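Local atomic coordinates of SUMO-1 cysteine protease S273R (African swine fever virus pig/Kenya/KEN-50/1950, PDB entry 6LJ9), a protein that probably acts as a cysteine protease that matures the viral polyprotein precursors pp220 and pp62 into core-shell proteins and dampens host innate immune responses. Residues 24-29 with 73-78; 106-111 with 137-142; 127-132 with 206-211; 233-238 with 260-265. One frame throughout, in Å; residues are numbered along the deposited sequence.

Interaction 1 (24-29 with 73-78)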
loop_
_atom_site.group_PDB
_atom_site.type_symbol
_atom_site.label_atom_id
_atom_site.label_comp_id
_atom_site.label_asym_id
_atom_site.label_seq_id
_atom_site.Cartn_x
_atom_site.Cartn_y
_atom_site.Cartn_z
ATOM N N CYS B 24 20.094 2.457 12.934
ATOM C CA CYS B 24 19.209 3.496 12.423
ATOM C C CYS B 24 19.969 4.657 11.797
ATOM O O CYS B 24 19.372 5.438 11.048
ATOM C CB CYS B 24 18.307 4.038 13.536
ATOM S SG CYS B 24 17.684 2.828 14.728
ATOM N N LEU B 25 21.262 4.787 12.080
ATOM C CA LEU B 25 22.022 5.953 11.654
ATOM C C LEU B 25 22.471 5.820 10.203
ATOM O O LEU B 25 22.656 4.716 9.683
ATOM C CB LEU B 25 23.244 6.151 12.551
ATOM C CG LEU B 25 22.962 6.417 14.031
ATOM C CD1 LEU B 25 24.242 6.337 14.851
ATOM C CD2 LEU B 25 22.296 7.770 14.209
ATOM N N SER B 26 22.645 6.968 9.552
ATOM C CA SER B 26 23.220 6.984 8.216
ATOM C C SER B 26 24.653 6.466 8.261
ATOM O O SER B 26 25.347 6.579 9.275
ATOM C CB SER B 26 23.188 8.398 7.634
ATOM O OG SER B 26 21.868 8.913 7.618
ATOM N N LYS B 27 25.094 5.886 7.142
ATOM C CA LYS B 27 26.432 5.308 7.087
ATOM C C LYS B 27 27.528 6.358 7.212
ATOM O O LYS B 27 28.645 6.021 7.618
ATOM C CB LYS B 27 26.601 4.504 5.797
ATOM C CG LYS B 27 25.794 3.213 5.796
ATOM C CD LYS B 27 26.032 2.387 4.546
ATOM C CE LYS B 27 25.390 1.015 4.681
ATOM N NZ LYS B 27 23.950 1.110 5.050
ATOM N N LYS B 28 27.238 7.617 6.881
ATOM C CA LYS B 28 28.183 8.687 7.180
ATOM C C LYS B 28 28.224 8.970 8.677
ATOM O O LYS B 28 29.303 9.092 9.268
ATOM C CB LYS B 28 27.816 9.954 6.407
ATOM C CG LYS B 28 28.632 11.173 6.815
ATOM C CD LYS B 28 28.055 12.455 6.236
ATOM C CE LYS B 28 28.832 13.670 6.717
ATOM N NZ LYS B 28 28.241 14.946 6.228
ATOM N N ILE B 29 27.051 9.073 9.306
ATOM C CA ILE B 29 26.981 9.348 10.739
ATOM C C ILE B 29 27.556 8.186 11.539
ATOM O O ILE B 29 28.142 8.387 12.612
ATOM C CB ILE B 29 25.528 9.666 11.146
ATOM C CG1 ILE B 29 25.045 10.929 10.432
ATOM C CG2 ILE B 29 25.403 9.832 12.654
ATOM C CD1 ILE B 29 25.906 12.146 10.696
ATOM N N GLU B 73 14.773 13.056 13.193
ATOM C CA GLU B 73 13.447 13.248 12.615
ATOM C C GLU B 73 13.184 12.322 11.435
ATOM O O GLU B 73 12.022 12.018 11.145
ATOM C CB GLU B 73 13.262 14.700 12.172
ATOM C CG GLU B 73 13.359 15.722 13.292
ATOM C CD GLU B 73 12.858 17.092 12.874
ATOM O OE1 GLU B 73 11.717 17.445 13.241
ATOM O OE2 GLU B 73 13.600 17.809 12.171
ATOM N N THR B 74 14.231 11.864 10.745
ATOM C CA THR B 74 14.057 11.109 9.512
ATOM C C THR B 74 14.382 9.627 9.628
ATOM O O THR B 74 13.855 8.839 8.838
ATOM C CB THR B 74 14.921 11.709 8.392
ATOM O OG1 THR B 74 16.302 11.656 8.770
ATOM C CG2 THR B 74 14.525 13.155 8.129
ATOM N N ARG B 75 15.226 9.226 10.578
ATOM C CA ARG B 75 15.648 7.838 10.685
ATOM C C ARG B 75 15.311 7.193 12.022
ATOM O O ARG B 75 15.643 6.019 12.224
ATOM C CB ARG B 75 17.157 7.720 10.429
ATOM C CG ARG B 75 17.581 8.160 9.038
ATOM C CD ARG B 75 19.041 7.834 8.776
ATOM N NE ARG B 75 19.295 6.397 8.811
ATOM C CZ ARG B 75 19.284 5.609 7.740
ATOM N NH1 ARG B 75 19.032 6.118 6.542
ATOM N NH2 ARG B 75 19.528 4.312 7.867
ATOM N N PHE B 76 14.669 7.914 12.935
ATOM C CA PHE B 76 14.252 7.363 14.214
ATOM C C PHE B 76 12.756 7.567 14.401
ATOM O O PHE B 76 12.133 8.408 13.746
ATOM C CB PHE B 76 15.008 8.011 15.382
ATOM C CG PHE B 76 16.444 7.588 15.490
ATOM C CD1 PHE B 76 17.424 8.220 14.742
ATOM C CD2 PHE B 76 16.817 6.567 16.348
ATOM C CE1 PHE B 76 18.748 7.838 14.842
ATOM C CE2 PHE B 76 18.139 6.179 16.454
ATOM C CZ PHE B 76 19.106 6.816 15.699
ATOM N N LYS B 77 12.181 6.779 15.306
ATOM C CA LYS B 77 10.792 6.978 15.675
ATOM C C LYS B 77 10.658 8.231 16.539
ATOM O O LYS B 77 11.640 8.795 17.028
ATOM C CB LYS B 77 10.248 5.751 16.405
ATOM C CG LYS B 77 10.097 4.524 15.517
ATOM C CD LYS B 77 9.612 3.318 16.304
ATOM C CE LYS B 77 9.340 2.135 15.385
ATOM N NZ LYS B 77 9.012 0.896 16.145
ATOM N N ALA B 78 9.415 8.671 16.719
ATOM C CA ALA B 78 9.161 9.890 17.467
ATOM C C ALA B 78 9.530 9.704 18.939
ATOM O O ALA B 78 9.431 8.600 19.479
ATOM C CB ALA B 78 7.695 10.292 17.347
#
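C24 lays its CB over one face of the F76 ring, 3.8 Å from the ring centroid and displaced toward the rim. The sulfur follows obliquely, C24 SG lying 3.8 Å from F76 CE2 in a Cys sulfur-aromatic contact. L25 deals with the same ring differently: its CB points away from 73-78, but the CD2 methyl swings back into the plane of the ring and meets its edge, 3.6 Å from F76 CE1. Phenylalanine suits this buried place because its flat, apolar ring accepts a methylene on a face and a methyl at the rim.

Polar contact falls to R75. Its NE donates to C24 O along a nearly straight line (164°), although the modelled NE to O separation of 2.4 Å is too short to trust. A bend at chi3 (63°) sets NE toward that carbonyl, and S26 CA lies 4.0 Å above the plane of the guanidinium. S26 OG sits against the aliphatic part of the arginine, beside R75 CD.

Further out, acidic residues fix the loop that presents these groups: E48 accepts from C24 N and E71 from S26 N. The C24 sulfur is bonded to C14, while R75 pairs through its backbone with A15. The arrangement is a disulfide packed against an aromatic ring, closing a loop onto helix 68-75 in the helical N-terminal part of the chain, away from the inferred active-site residues.

Interaction 2 (106-111 with 137-142)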
loop_
_atom_site.group_PDB
_atom_site.type_symbol
_atom_site.label_atom_id
_atom_site.label_comp_id
_atom_site.label_asym_id
_atom_site.label_seq_id
_atom_site.Cartn_x
_atom_site.Cartn_y
_atom_site.Cartn_z
ATOM N N LYS B 106 -0.831 5.324 1.153
ATOM C CA LYS B 106 -2.230 5.647 0.895
ATOM C C LYS B 106 -2.975 6.008 2.175
ATOM O O LYS B 106 -4.201 5.875 2.236
ATOM C CB LYS B 106 -2.928 4.487 0.179
ATOM C CG LYS B 106 -2.409 4.218 -1.225
ATOM C CD LYS B 106 -3.348 3.301 -1.997
ATOM C CE LYS B 106 -2.834 3.034 -3.405
ATOM N NZ LYS B 106 -1.569 2.249 -3.403
ATOM N N PHE B 107 -2.254 6.461 3.195
ATOM C CA PHE B 107 -2.821 6.790 4.495
ATOM C C PHE B 107 -2.774 8.297 4.703
ATOM O O PHE B 107 -1.722 8.921 4.526
ATOM C CB PHE B 107 -2.060 6.070 5.611
ATOM C CG PHE B 107 -2.392 6.561 6.989
ATOM C CD1 PHE B 107 -3.649 6.352 7.529
ATOM C CD2 PHE B 107 -1.440 7.220 7.751
ATOM C CE1 PHE B 107 -3.956 6.800 8.799
ATOM C CE2 PHE B 107 -1.740 7.670 9.022
ATOM C CZ PHE B 107 -3.000 7.460 9.547
ATOM N N PHE B 108 -3.913 8.877 5.077
ATOM C CA PHE B 108 -4.025 10.311 5.312
ATOM C C PHE B 108 -4.010 10.552 6.817
ATOM O O PHE B 108 -4.920 10.119 7.532
ATOM C CB PHE B 108 -5.298 10.870 4.677
ATOM C CG PHE B 108 -5.367 12.373 4.678
ATOM C CD1 PHE B 108 -5.816 13.061 5.793
ATOM C CD2 PHE B 108 -4.990 13.098 3.559
ATOM C CE1 PHE B 108 -5.882 14.442 5.798
ATOM C CE2 PHE B 108 -5.056 14.481 3.556
ATOM C CZ PHE B 108 -5.502 15.153 4.678
ATOM N N ASN B 109 -2.979 11.242 7.295
ATOM C CA ASN B 109 -2.867 11.585 8.704
ATOM C C ASN B 109 -3.436 12.982 8.922
ATOM O O ASN B 109 -3.060 13.926 8.221
ATOM C CB ASN B 109 -1.412 11.509 9.164
ATOM C CG ASN B 109 -0.483 12.316 8.284
ATOM O OD1 ASN B 109 -0.304 12.009 7.105
ATOM N ND2 ASN B 109 0.116 13.357 8.851
ATOM N N CYS B 110 -4.351 13.107 9.878
ATOM C CA CYS B 110 -5.032 14.376 10.081
ATOM C C CYS B 110 -4.046 15.418 10.609
ATOM O O CYS B 110 -3.121 15.073 11.353
ATOM C CB CYS B 110 -6.196 14.203 11.059
ATOM S SG CYS B 110 -5.714 13.648 12.701
ATOM N N PRO B 111 -4.197 16.698 10.234
ATOM C CA PRO B 111 -3.239 17.715 10.695
ATOM C C PRO B 111 -3.303 17.965 12.194
ATOM O O PRO B 111 -4.123 17.377 12.906
ATOM C CB PRO B 111 -3.641 18.967 9.902
ATOM C CG PRO B 111 -4.373 18.458 8.719
ATOM C CD PRO B 111 -5.093 17.221 9.190
ATOM N N GLU B 137 -6.148 16.858 -1.044
ATOM C CA GLU B 137 -6.034 17.446 0.281
ATOM C C GLU B 137 -4.582 17.421 0.737
ATOM O O GLU B 137 -3.871 16.434 0.525
ATOM C CB GLU B 137 -6.909 16.702 1.296
ATOM C CG GLU B 137 -8.393 17.020 1.202
ATOM C CD GLU B 137 -8.753 18.344 1.852
ATOM O OE1 GLU B 137 -9.929 18.754 1.759
ATOM O OE2 GLU B 137 -7.863 18.973 2.461
ATOM N N LEU B 138 -4.149 18.512 1.363
ATOM C CA LEU B 138 -2.789 18.611 1.873
ATOM C C LEU B 138 -2.645 17.819 3.165
ATOM O O LEU B 138 -3.402 18.023 4.120
ATOM C CB LEU B 138 -2.409 20.071 2.113
ATOM C CG LEU B 138 -1.903 20.895 0.930
ATOM C CD1 LEU B 138 -1.795 22.357 1.324
ATOM C CD2 LEU B 138 -0.556 20.374 0.457
ATOM N N GLN B 139 -1.678 16.909 3.187
ATOM C CA GLN B 139 -1.225 16.243 4.396
ATOM C C GLN B 139 0.266 16.500 4.559
ATOM O O GLN B 139 0.946 16.953 3.635
ATOM C CB GLN B 139 -1.513 14.737 4.354
ATOM C CG GLN B 139 -0.684 13.966 3.346
ATOM C CD GLN B 139 -1.057 12.499 3.308
ATOM O OE1 GLN B 139 -1.595 12.012 2.315
ATOM N NE2 GLN B 139 -0.778 11.788 4.394
ATOM N N TYR B 140 0.780 16.208 5.748
ATOM C CA TYR B 140 2.162 16.526 6.086
ATOM C C TYR B 140 2.904 15.236 6.409
ATOM O O TYR B 140 2.765 14.677 7.502
ATOM C CB TYR B 140 2.214 17.535 7.228
ATOM C CG TYR B 140 1.721 18.894 6.786
ATOM C CD1 TYR B 140 0.373 19.222 6.854
ATOM C CD2 TYR B 140 2.598 19.836 6.267
ATOM C CE1 TYR B 140 -0.084 20.457 6.436
ATOM C CE2 TYR B 140 2.151 21.073 5.846
ATOM C CZ TYR B 140 0.810 21.379 5.932
ATOM O OH TYR B 140 0.362 22.612 5.514
ATOM N N VAL B 141 3.686 14.772 5.437
ATOM C CA VAL B 141 4.518 13.583 5.556
ATOM C C VAL B 141 5.957 14.043 5.727
ATOM O O VAL B 141 6.445 14.870 4.945
ATOM C CB VAL B 141 4.362 12.672 4.325
ATOM C CG1 VAL B 141 5.251 11.454 4.448
ATOM C CG2 VAL B 141 2.906 12.265 4.155
ATOM N N GLU B 142 6.633 13.504 6.739
ATOM C CA GLU B 142 7.922 14.024 7.217
ATOM C C GLU B 142 7.658 15.474 7.620
ATOM O O GLU B 142 6.720 15.725 8.394
ATOM C CB GLU B 142 9.015 13.816 6.171
ATOM C CG GLU B 142 9.016 12.438 5.527
ATOM C CD GLU B 142 10.275 12.165 4.727
ATOM O OE1 GLU B 142 11.340 12.701 5.095
ATOM O OE2 GLU B 142 10.198 11.417 3.729
HETATM O O HOH W 1 -1.190 16.165 8.264
#
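Q139 reaches across to strand 107-109 and touches three successive residues, F107, F108 and N109. Its CB rests over one face of the F108 ring, 3.6 Å from F108 CE2. CG stands between the backbone N and the carbonyl carbon, and beyond it the chain runs extended, sliding past the ring in the opposite direction to F108. At the tip, NE2 spends both N-H groups on strand 107-109. One bond, 3.0 Å from Q139 NE2 to F107 O, is almost straight (172°), lies in the carbonyl plane and uses a lone pair; the other, 2.8 Å to N109 OD1, is more bent (137°). Both acceptors lie close to the plane of the glutamine amide, which fixes its rotation. On the other branch, OE1 takes a weak hydrogen bond from R148, whose guanidinium also donates to F107 O.

N109 ND2 donates a hydrogen bond of 3.3 Å to Y140 O, from above that carbonyl plane. A water completes the link, donating to N109 O at 2.9 Å and accepting from Y140 N. Around the F108 ring, E137 CB comes to 3.7 Å from CE2, and L138 O lies near CZ.

Amide side chains suit this place, where the strands run at 101° to one another, too steep for sheet pairing: Q139 supplies two donors to 107-109, whereas N109 both accepts, at OD1, and donates, at ND2. The arrangement joins the two-stranded antiparallel unit 139-141/144-146 to an outer strand of the five-stranded mixed sheet; just past this strand, the C110-C155 disulfide links the chain to strand 152-158.

Interaction 3 (127-132 with 206-211)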
loop_
_atom_site.group_PDB
_atom_site.type_symbol
_atom_site.label_atom_id
_atom_site.label_comp_id
_atom_site.label_asym_id
_atom_site.label_seq_id
_atom_site.Cartn_x
_atom_site.Cartn_y
_atom_site.Cartn_z
ATOM N N VAL B 127 -11.466 19.265 6.268
ATOM C CA VAL B 127 -11.057 18.159 5.413
ATOM C C VAL B 127 -12.269 17.666 4.634
ATOM O O VAL B 127 -13.394 17.633 5.150
ATOM C CB VAL B 127 -10.412 17.036 6.246
ATOM C CG1 VAL B 127 -11.452 16.287 7.076
ATOM C CG2 VAL B 127 -9.637 16.084 5.354
ATOM N N ASP B 128 -12.052 17.317 3.370
ATOM C CA ASP B 128 -13.091 16.764 2.508
ATOM C C ASP B 128 -12.664 15.349 2.144
ATOM O O ASP B 128 -11.693 15.161 1.402
ATOM C CB ASP B 128 -13.293 17.631 1.265
ATOM C CG ASP B 128 -14.556 17.278 0.494
ATOM O OD1 ASP B 128 -14.974 16.102 0.527
ATOM O OD2 ASP B 128 -15.130 18.181 -0.150
HETATM N N MSE B 129 -13.382 14.360 2.669
HETATM C CA MSE B 129 -12.995 12.959 2.526
HETATM C C MSE B 129 -12.961 12.519 1.065
HETATM O O MSE B 129 -12.190 11.634 0.696
HETATM C CB MSE B 129 -13.941 12.060 3.324
HETATM C CG MSE B 129 -13.301 10.768 3.805
HETATM SE SE MSE B 129 -11.697 11.094 4.866
HETATM C CE MSE B 129 -12.476 12.219 6.255
ATOM N N VAL B 130 -13.802 13.142 0.236
ATOM C CA VAL B 130 -13.756 12.874 -1.198
ATOM C C VAL B 130 -12.467 13.419 -1.798
ATOM O O VAL B 130 -11.804 12.746 -2.596
ATOM C CB VAL B 130 -14.996 13.461 -1.895
ATOM C CG1 VAL B 130 -14.882 13.297 -3.404
ATOM C CG2 VAL B 130 -16.255 12.791 -1.379
ATOM N N LYS B 131 -12.091 14.646 -1.429
ATOM C CA LYS B 131 -10.823 15.196 -1.898
ATOM C C LYS B 131 -9.641 14.416 -1.332
ATOM O O LYS B 131 -8.584 14.342 -1.968
ATOM C CB LYS B 131 -10.716 16.677 -1.529
ATOM C CG LYS B 131 -11.842 17.550 -2.068
ATOM C CD LYS B 131 -11.715 18.987 -1.576
ATOM C CE LYS B 131 -10.814 19.821 -2.469
ATOM N NZ LYS B 131 -11.513 20.214 -3.723
ATOM N N VAL B 132 -9.804 13.827 -0.145
ATOM C CA VAL B 132 -8.773 12.943 0.398
ATOM C C VAL B 132 -8.612 11.719 -0.491
ATOM O O VAL B 132 -7.495 11.307 -0.822
ATOM C CB VAL B 132 -9.113 12.546 1.846
ATOM C CG1 VAL B 132 -8.180 11.447 2.333
ATOM C CG2 VAL B 132 -9.030 13.752 2.756
ATOM N N GLN B 206 -22.135 11.149 4.082
ATOM C CA GLN B 206 -22.815 11.736 2.932
ATOM C C GLN B 206 -21.828 12.094 1.829
ATOM O O GLN B 206 -22.131 11.940 0.640
ATOM C CB GLN B 206 -23.611 12.968 3.358
ATOM C CG GLN B 206 -24.884 12.644 4.110
ATOM C CD GLN B 206 -25.847 11.811 3.290
ATOM O OE1 GLN B 206 -26.058 12.070 2.105
ATOM N NE2 GLN B 206 -26.433 10.796 3.916
ATOM N N GLN B 207 -20.644 12.580 2.206
ATOM C CA GLN B 207 -19.614 12.872 1.214
ATOM C C GLN B 207 -19.179 11.604 0.492
ATOM O O GLN B 207 -19.122 11.566 -0.743
ATOM C CB GLN B 207 -18.417 13.549 1.883
ATOM C CG GLN B 207 -18.693 14.954 2.390
ATOM C CD GLN B 207 -17.462 15.609 2.987
ATOM O OE1 GLN B 207 -16.526 14.930 3.412
ATOM N NE2 GLN B 207 -17.456 16.936 3.019
ATOM N N LEU B 208 -18.878 10.547 1.250
ATOM C CA LEU B 208 -18.400 9.312 0.639
ATOM C C LEU B 208 -19.493 8.605 -0.151
ATOM O O LEU B 208 -19.191 7.853 -1.084
ATOM C CB LEU B 208 -17.830 8.385 1.713
ATOM C CG LEU B 208 -16.536 8.877 2.362
ATOM C CD1 LEU B 208 -16.045 7.889 3.406
ATOM C CD2 LEU B 208 -15.471 9.120 1.303
ATOM N N LEU B 209 -20.762 8.830 0.198
ATOM C CA LEU B 209 -21.860 8.259 -0.574
ATOM C C LEU B 209 -21.968 8.854 -1.971
ATOM O O LEU B 209 -22.745 8.340 -2.784
ATOM C CB LEU B 209 -23.184 8.445 0.168
ATOM C CG LEU B 209 -23.521 7.404 1.238
ATOM C CD1 LEU B 209 -24.803 7.778 1.964
ATOM C CD2 LEU B 209 -23.639 6.021 0.616
ATOM N N LYS B 210 -21.220 9.922 -2.265
ATOM C CA LYS B 210 -21.201 10.501 -3.603
ATOM C C LYS B 210 -20.252 9.767 -4.545
ATOM O O LYS B 210 -20.419 9.861 -5.766
ATOM C CB LYS B 210 -20.816 11.984 -3.533
ATOM C CG LYS B 210 -21.777 12.859 -2.728
ATOM C CD LYS B 210 -21.337 14.314 -2.758
ATOM C CE LYS B 210 -19.970 14.483 -2.095
ATOM N NZ LYS B 210 -19.355 15.807 -2.352
ATOM N N ILE B 211 -19.268 9.041 -4.013
ATOM C CA ILE B 211 -18.309 8.305 -4.828
ATOM C C ILE B 211 -18.316 6.813 -4.540
ATOM O O ILE B 211 -17.575 6.068 -5.190
ATOM C CB ILE B 211 -16.882 8.869 -4.666
ATOM C CG1 ILE B 211 -16.382 8.653 -3.239
ATOM C CG2 ILE B 211 -16.845 10.347 -5.021
ATOM C CD1 ILE B 211 -14.950 9.088 -3.031
#
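V130 and L208 mark the closest backbone approach, their CA atoms 6.1 Å apart where the first turn of helix 129-134 meets the C-terminal part of helix 195-208. Q207 extends beyond CG to bring OE1 to M129 N, a hydrogen bond of 3.3 Å whose donor stands above the plane of the amide carbonyl. D128, at the N-cap, holds the next N-H: its OD1 accepts from V130 N at 3.2 Å. The carboxylate and the Q207 amide lie nearly parallel, their planes 17° apart, but D128 OD1 and Q207 OE1, both acceptors, do not bond.

V130 CG2 lies against the carbonyl Q207 O, 3.2 Å away, while CG1 meets I211 CG2 at 3.9 Å. These branched methyls need no hydrogen-bond partner. Selenomethionine M129 meets L208 with its CG, 3.7 Å from L208 CD2; bends at chi2 and chi3 lead its end away, and the side chain also packs on W200 and V204.

Two N-H groups of the first turn are satisfied by side chains, one local and one from across the contact. The helix start probably favours ionised D128, an effect that K210 NZ, 5.3 Å from D128 OD1 without touching it, may reinforce.

Interaction 4 (233-238 with 260-265)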
loop_
_atom_site.group_PDB
_atom_site.type_symbol
_atom_site.label_atom_id
_atom_site.label_comp_id
_atom_site.label_asym_id
_atom_site.label_seq_id
_atom_site.Cartn_x
_atom_site.Cartn_y
_atom_site.Cartn_z
ATOM N N GLY B 233 -3.951 6.602 25.089
ATOM C CA GLY B 233 -3.134 7.045 23.987
ATOM C C GLY B 233 -2.627 5.887 23.148
ATOM O O GLY B 233 -2.870 5.816 21.939
ATOM N N PRO B 234 -1.893 4.960 23.776
ATOM C CA PRO B 234 -1.470 3.755 23.041
ATOM C C PRO B 234 -2.627 2.958 22.462
ATOM O O PRO B 234 -2.483 2.367 21.385
ATOM C CB PRO B 234 -0.708 2.955 24.103
ATOM C CG PRO B 234 -0.182 3.991 25.031
ATOM C CD PRO B 234 -1.235 5.060 25.090
ATOM N N TYR B 235 -3.769 2.915 23.153
ATOM C CA TYR B 235 -4.933 2.216 22.613
ATOM C C TYR B 235 -5.387 2.839 21.299
ATOM O O TYR B 235 -5.665 2.130 20.325
ATOM C CB TYR B 235 -6.077 2.230 23.629
ATOM C CG TYR B 235 -6.175 0.995 24.497
ATOM C CD1 TYR B 235 -6.647 -0.205 23.981
ATOM C CD2 TYR B 235 -5.821 1.036 25.838
ATOM C CE1 TYR B 235 -6.747 -1.332 24.775
ATOM C CE2 TYR B 235 -5.918 -0.083 26.638
ATOM C CZ TYR B 235 -6.381 -1.265 26.102
ATOM O OH TYR B 235 -6.478 -2.381 26.899
ATOM N N SER B 236 -5.470 4.171 21.255
ATOM C CA SER B 236 -5.963 4.845 20.059
ATOM C C SER B 236 -4.994 4.686 18.893
ATOM O O SER B 236 -5.417 4.493 17.747
ATOM C CB SER B 236 -6.206 6.325 20.352
ATOM O OG SER B 236 -7.077 6.489 21.456
ATOM N N LEU B 237 -3.690 4.768 19.164
ATOM C CA LEU B 237 -2.706 4.602 18.101
ATOM C C LEU B 237 -2.658 3.163 17.608
ATOM O O LEU B 237 -2.465 2.916 16.412
ATOM C CB LEU B 237 -1.328 5.050 18.587
ATOM C CG LEU B 237 -1.078 6.556 18.660
ATOM C CD1 LEU B 237 0.282 6.830 19.271
ATOM C CD2 LEU B 237 -1.176 7.177 17.277
ATOM N N PHE B 238 -2.830 2.196 18.514
ATOM C CA PHE B 238 -2.786 0.793 18.116
ATOM C C PHE B 238 -3.963 0.433 17.220
ATOM O O PHE B 238 -3.823 -0.385 16.303
ATOM C CB PHE B 238 -2.762 -0.108 19.350
ATOM C CG PHE B 238 -2.792 -1.577 19.031
ATOM C CD1 PHE B 238 -1.627 -2.250 18.700
ATOM C CD2 PHE B 238 -3.981 -2.287 19.065
ATOM C CE1 PHE B 238 -1.648 -3.602 18.406
ATOM C CE2 PHE B 238 -4.009 -3.639 18.772
ATOM C CZ PHE B 238 -2.840 -4.296 18.442
ATOM N N GLU B 260 -1.672 -4.469 29.309
ATOM C CA GLU B 260 -0.315 -4.999 29.223
ATOM C C GLU B 260 0.177 -5.025 27.782
ATOM O O GLU B 260 1.318 -4.642 27.500
ATOM C CB GLU B 260 -0.260 -6.397 29.832
ATOM C CG GLU B 260 1.093 -7.071 29.731
ATOM C CD GLU B 260 1.042 -8.532 30.131
ATOM O OE1 GLU B 260 -0.075 -9.088 30.201
ATOM O OE2 GLU B 260 2.114 -9.124 30.375
ATOM N N GLU B 261 -0.671 -5.480 26.858
ATOM C CA GLU B 261 -0.301 -5.478 25.448
ATOM C C GLU B 261 -0.091 -4.065 24.922
ATOM O O GLU B 261 0.761 -3.846 24.053
ATOM C CB GLU B 261 -1.372 -6.195 24.625
ATOM C CG GLU B 261 -0.910 -7.489 23.980
ATOM C CD GLU B 261 -2.058 -8.268 23.370
ATOM O OE1 GLU B 261 -3.083 -8.453 24.061
ATOM O OE2 GLU B 261 -1.941 -8.686 22.198
HETATM N N MSE B 262 -0.845 -3.097 25.431
HETATM C CA MSE B 262 -0.719 -1.718 24.975
HETATM C C MSE B 262 0.492 -1.032 25.590
HETATM O O MSE B 262 1.082 -0.140 24.981
HETATM C CB MSE B 262 -1.988 -0.933 25.293
HETATM C CG MSE B 262 -3.230 -1.468 24.604
HETATM SE SE MSE B 262 -3.164 -1.301 22.662
HETATM C CE MSE B 262 -2.386 -3.031 22.199
ATOM N N TYR B 263 0.860 -1.445 26.805
ATOM C CA TYR B 263 2.083 -0.925 27.405
ATOM C C TYR B 263 3.309 -1.409 26.643
ATOM O O TYR B 263 4.282 -0.664 26.481
ATOM C CB TYR B 263 2.169 -1.329 28.876
ATOM C CG TYR B 263 3.384 -0.771 29.581
ATOM C CD1 TYR B 263 3.416 0.551 30.008
ATOM C CD2 TYR B 263 4.500 -1.562 29.821
ATOM C CE1 TYR B 263 4.524 1.068 30.652
ATOM C CE2 TYR B 263 5.613 -1.054 30.465
ATOM C CZ TYR B 263 5.619 0.262 30.879
ATOM O OH TYR B 263 6.723 0.775 31.521
ATOM N N LYS B 264 3.279 -2.657 26.168
ATOM C CA LYS B 264 4.356 -3.147 25.315
ATOM C C LYS B 264 4.341 -2.461 23.956
ATOM O O LYS B 264 5.386 -2.362 23.302
ATOM C CB LYS B 264 4.249 -4.662 25.147
ATOM C CG LYS B 264 4.506 -5.453 26.419
ATOM C CD LYS B 264 4.349 -6.946 26.177
ATOM C CE LYS B 264 4.641 -7.745 27.436
ATOM N NZ LYS B 264 4.423 -9.204 27.231
ATOM N N PHE B 265 3.174 -1.984 23.516
ATOM C CA PHE B 265 3.088 -1.266 22.251
ATOM C C PHE B 265 3.798 0.080 22.307
ATOM O O PHE B 265 4.125 0.638 21.252
ATOM C CB PHE B 265 1.622 -1.078 21.855
ATOM C CG PHE B 265 1.434 -0.456 20.501
ATOM C CD1 PHE B 265 1.919 -1.083 19.364
ATOM C CD2 PHE B 265 0.765 0.749 20.361
ATOM C CE1 PHE B 265 1.748 -0.516 18.116
ATOM C CE2 PHE B 265 0.589 1.319 19.114
ATOM C CZ PHE B 265 1.082 0.685 17.991
#
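Selenomethionine M262 pushes its side chain between Y235 and F238, touching each ring with a different carbon. CG sits over the centre of the Y235 ring, 3.4 Å from its centroid, and CE over the centre of the F238 ring at 3.5 Å. Chi1 (-62°) places CG over Y235; the bends at chi2 and chi3 then turn SE and CE toward F238, with SE in Met-aromatic contact with both rings. F238 directs its edge at the face of F265 in a T-shaped pair, centroids 5.1 Å apart and planes at 83°. P234 packs CB against M262 O at 3.7 Å; proline suits the first turn of a helix, where its missing N-H costs no bond.

The other side of helix 260-265 is different: the exposed side chains of E260 and K264 meet in a long salt bridge.

The helices cross at 80°, and the Y235 end of the tight side lies near the inferred active site: Y235 OH donates to I257 O, and its side chain lies about 4 Å from that of Q226, the predicted substrate-binding residue. Helix 232-244 begins at C232, the inferred nucleophile, consistent with the Ulp1-type, papain-like arrangement in which the nucleophile begins a helix.

Interactions 2 and 3 are directly coupled: E137 OE1 accepts from D128 N, and F108 packs on V132, so helix 129-134, which lies between the two strand segments of interaction 2 in the chain, is shared by the two contacts. The touching residues of interaction 4 are all buried and meet through apolar contacts, aromatic rings around a selenomethionine. Interaction 2 is also largely buried, yet depends on amide hydrogen bonds and a water; interaction 3, nearer the surface, mixes helix-start bonds with aliphatic contacts. Interaction 1, in the N-terminal helical part, is buried although its centre is about 19 Å from that of the chain; it combines a disulfide, a ring and an arginine.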